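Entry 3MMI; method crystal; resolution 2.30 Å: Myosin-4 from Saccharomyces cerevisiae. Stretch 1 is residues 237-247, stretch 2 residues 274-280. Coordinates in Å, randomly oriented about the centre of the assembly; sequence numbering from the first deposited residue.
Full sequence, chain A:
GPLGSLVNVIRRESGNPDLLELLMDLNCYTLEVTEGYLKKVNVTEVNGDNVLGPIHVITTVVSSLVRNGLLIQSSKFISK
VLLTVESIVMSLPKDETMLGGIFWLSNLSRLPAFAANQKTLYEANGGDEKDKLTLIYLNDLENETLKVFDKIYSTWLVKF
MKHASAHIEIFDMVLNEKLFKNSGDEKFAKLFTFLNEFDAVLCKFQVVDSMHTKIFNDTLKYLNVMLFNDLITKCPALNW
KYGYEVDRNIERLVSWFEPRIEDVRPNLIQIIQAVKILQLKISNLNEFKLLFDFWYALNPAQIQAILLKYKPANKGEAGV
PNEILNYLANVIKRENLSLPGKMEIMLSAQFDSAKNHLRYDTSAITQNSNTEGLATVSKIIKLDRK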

# COMPACT_ATOMS: atom_id res chain seq x y z
N ALA A 237 13.09 22.61 12.43
CA ALA A 237 14.51 22.45 12.71
C ALA A 237 14.78 21.06 13.26
O ALA A 237 13.89 20.41 13.86
N LEU A 238 15.97 20.56 13.05
CA LEU A 238 16.21 19.19 13.33
C LEU A 238 17.55 19.13 14.00
O LEU A 238 18.46 19.89 13.69
N ASN A 239 17.65 18.22 14.95
CA ASN A 239 18.93 17.92 15.58
C ASN A 239 18.99 16.48 16.10
O ASN A 239 18.03 15.77 16.02
N TRP A 240 20.12 16.11 16.69
CA TRP A 240 20.39 14.70 17.11
C TRP A 240 19.36 14.16 18.17
O TRP A 240 18.92 13.01 18.12
N LYS A 241 18.91 15.10 19.02
CA LYS A 241 17.90 14.89 19.97
C LYS A 241 16.54 14.69 19.39
O LYS A 241 15.85 13.74 19.79
N TYR A 242 16.16 15.54 18.45
CA TYR A 242 14.97 15.31 17.72
C TYR A 242 14.98 13.93 17.13
O TYR A 242 13.94 13.21 17.13
N GLY A 243 16.15 13.54 16.57
CA GLY A 243 16.26 12.29 15.84
C GLY A 243 16.03 11.12 16.78
O GLY A 243 15.23 10.22 16.52
N TYR A 244 16.69 11.20 17.93
CA TYR A 244 16.54 10.20 18.95
C TYR A 244 15.09 9.99 19.47
O TYR A 244 14.60 8.86 19.63
N GLU A 245 14.36 11.08 19.65
CA GLU A 245 12.96 11.03 20.06
C GLU A 245 11.99 10.45 19.00
O GLU A 245 11.12 9.65 19.36
N VAL A 246 12.15 10.80 17.72
CA VAL A 246 11.37 10.18 16.63
C VAL A 246 11.68 8.71 16.57
O VAL A 246 10.81 7.91 16.25
N ASP A 247 12.93 8.34 16.79
CA ASP A 247 13.35 6.94 16.77
C ASP A 247 12.55 6.08 17.75
O ASP A 247 11.98 5.07 17.36
N ALA A 274 16.65 8.55 7.85
CA ALA A 274 16.64 10.07 7.93
C ALA A 274 16.89 10.39 9.40
O ALA A 274 17.69 11.22 9.75
N VAL A 275 16.18 9.70 10.30
CA VAL A 275 16.41 10.09 11.68
C VAL A 275 17.71 9.48 12.23
O VAL A 275 18.33 10.05 13.16
N LYS A 276 18.24 8.43 11.63
CA LYS A 276 19.54 7.99 12.04
C LYS A 276 20.61 8.95 11.58
O LYS A 276 21.52 9.22 12.29
N ILE A 277 20.45 9.50 10.40
CA ILE A 277 21.39 10.49 9.92
C ILE A 277 21.52 11.63 10.93
O ILE A 277 22.58 12.17 11.14
N LEU A 278 20.40 11.99 11.54
CA LEU A 278 20.35 13.11 12.40
C LEU A 278 21.16 12.87 13.69
O LEU A 278 21.63 13.83 14.38
N GLN A 279 21.31 11.59 14.04
CA GLN A 279 22.11 11.26 15.18
C GLN A 279 23.60 10.99 14.88
O GLN A 279 24.36 10.93 15.81
N LEU A 280 24.02 10.77 13.64
CA LEU A 280 25.45 10.69 13.33
C LEU A 280 26.22 11.94 13.75
O LEU A 280 25.73 13.07 13.68

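The strongest polar link between the two stretches is the hydrogen bond from Gln279 NE2 to Asp247 OD2, 3.0 Å long and practically linear, with an N-H...acceptor angle of 179°. The same amide nitrogen also donates to Val275 O, one turn back in its own helix, at 2.9 Å and 169°, so both of its hydrogens are used and the amide is fixed in orientation. Water 1 completes the arrangement, donating to Asp247 OD2 at 2.9 Å and to Gln279 OE1 at 2.8 Å, and so bridges the two side chains a second time. Lys276 adds charge: its CA-to-CB bond runs sideways, but the chain, with chi1 m and chi2 and chi3 both t, brings NZ to 3.9 Å from Asp247 OD2, a long salt bridge. Asp247 points toward stretch 2 with chi1 at -131°, between wells.

Gln279 also leaves its backbone sideways, yet with chi1 m and chi2 t its end comes nearer, and the side chain sits as a knob among Trp240, Gly243, Tyr244 and Asp247. Its CG lies 3.5 Å from Trp240 O, and its OE1 lies 3.6 Å from Tyr244 CA, near the plane of the Tyr244 ring, at the edge. Gly243 makes this fit possible: an ideal CB there would clash with Leu278 CB at 3.0 Å and sit tightly against Val275 O and Gln279 CG. Without one, Gly243 CA approaches Leu278 CB to 4.2 Å, and the helix axes close to 7.6 Å at 141° between their N-to-C directions.

Apolar packing centres on Leu278, which points toward stretch 1 with chi1 m and chi2 t and has the largest covered area of these residues, 101 Å². Its CD2 meets Leu238 CB at 3.7 Å; its CD1 lies 4.2 Å from Tyr242 CD2, at the ring edge. Leu238 points toward it (m, t), whereas Tyr242 starts sideways and its t rotamer brings the end nearer. Farther along, Val246 (t) and Val275 (m) point toward each other's stretches, with CG1 of Val246 3.5 Å from CG1 of Val275.

At the start of helix 240-247, Trp240 CA makes a CA-H...O contact with Leu278 O at 3.1 Å, while its indole, chi1 p, leads away. Asn239, also p, points away from stretch 2; its OD1 instead caps the helix by accepting from Tyr242 N at 2.6 Å and 169°.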

# COMPACT_ATOMS: atom_id res chain seq x y z
CB ALA A 237 15.00 23.48 13.71
CB LEU A 238 16.19 18.33 12.07
CG LEU A 238 14.93 18.25 11.22
CD1 LEU A 238 15.19 17.38 10.05
CD2 LEU A 238 13.71 17.83 11.98
CB ASN A 239 19.19 18.85 16.76
CG ASN A 239 18.10 18.73 17.79
OD1 ASN A 239 17.76 17.63 18.21
ND2 ASN A 239 17.45 19.85 18.11
CB TRP A 240 21.85 14.48 17.59
CG TRP A 240 22.11 15.11 18.91
CD1 TRP A 240 22.57 16.42 19.14
CD2 TRP A 240 21.86 14.56 20.24
NE1 TRP A 240 22.60 16.70 20.50
CE2 TRP A 240 22.20 15.58 21.20
CE3 TRP A 240 21.36 13.32 20.71
CZ2 TRP A 240 22.06 15.38 22.60
CZ3 TRP A 240 21.22 13.11 22.10
CH2 TRP A 240 21.57 14.16 23.04
CB LYS A 241 17.88 16.06 20.99
CG LYS A 241 17.06 15.79 22.21
CD LYS A 241 17.57 14.47 22.81
CE LYS A 241 16.55 13.95 23.81
NZ LYS A 241 17.15 14.30 25.05
CB TYR A 242 14.73 16.44 16.70
CG TYR A 242 13.47 16.24 15.84
CD1 TYR A 242 12.23 16.77 16.17
CD2 TYR A 242 13.54 15.43 14.73
CE1 TYR A 242 11.14 16.58 15.33
CE2 TYR A 242 12.45 15.24 13.93
CZ TYR A 242 11.29 15.81 14.23
OH TYR A 242 10.24 15.52 13.43
CB TYR A 244 17.44 10.51 20.13
CG TYR A 244 17.19 9.56 21.28
CD1 TYR A 244 17.86 8.32 21.31
CD2 TYR A 244 16.30 9.88 22.33
CE1 TYR A 244 17.64 7.39 22.34
CE2 TYR A 244 16.05 8.91 23.41
CZ TYR A 244 16.77 7.69 23.39
OH TYR A 244 16.64 6.74 24.34
CB GLU A 245 12.48 12.41 20.50
CG GLU A 245 13.29 12.95 21.72
CD GLU A 245 13.17 12.03 23.01
OE1 GLU A 245 12.14 11.47 23.33
OE2 GLU A 245 14.14 11.78 23.73
CB VAL A 246 11.72 10.87 15.27
CG1 VAL A 246 11.00 10.17 14.05
CG2 VAL A 246 11.45 12.46 15.44
CB ASP A 247 14.83 6.77 17.18
CG ASP A 247 15.62 5.90 16.22
OD1 ASP A 247 15.03 5.30 15.31
OD2 ASP A 247 16.87 5.94 16.24
CB ALA A 274 15.25 10.60 7.51
CB VAL A 275 15.19 9.78 12.64
CG1 VAL A 275 13.90 10.50 12.10
CG2 VAL A 275 14.97 8.29 12.83
CB LYS A 276 19.86 6.54 11.63
CG LYS A 276 19.13 5.48 12.44
CD LYS A 276 19.48 4.08 12.03
CE LYS A 276 18.93 3.02 12.97
NZ LYS A 276 19.07 3.32 14.38
CB ILE A 277 20.96 10.98 8.49
CG1 ILE A 277 21.52 9.96 7.50
CG2 ILE A 277 21.50 12.34 8.23
CD1 ILE A 277 20.82 9.93 6.29
CB LEU A 278 18.89 13.42 12.75
CG LEU A 278 18.12 14.21 11.70
CD1 LEU A 278 16.61 14.24 12.09
CD2 LEU A 278 18.71 15.63 11.45
CB GLN A 279 21.48 10.10 15.95
CG GLN A 279 20.02 10.30 16.29
CD GLN A 279 19.29 8.98 16.55
OE1 GLN A 279 19.43 8.48 17.64
NE2 GLN A 279 18.47 8.45 15.61
CB LEU A 280 25.79 10.28 11.89
CG LEU A 280 25.07 8.98 11.46
CD1 LEU A 280 25.04 8.74 9.89
CD2 LEU A 280 25.56 7.75 12.24
O HOH W 1 18.56 6.05 18.59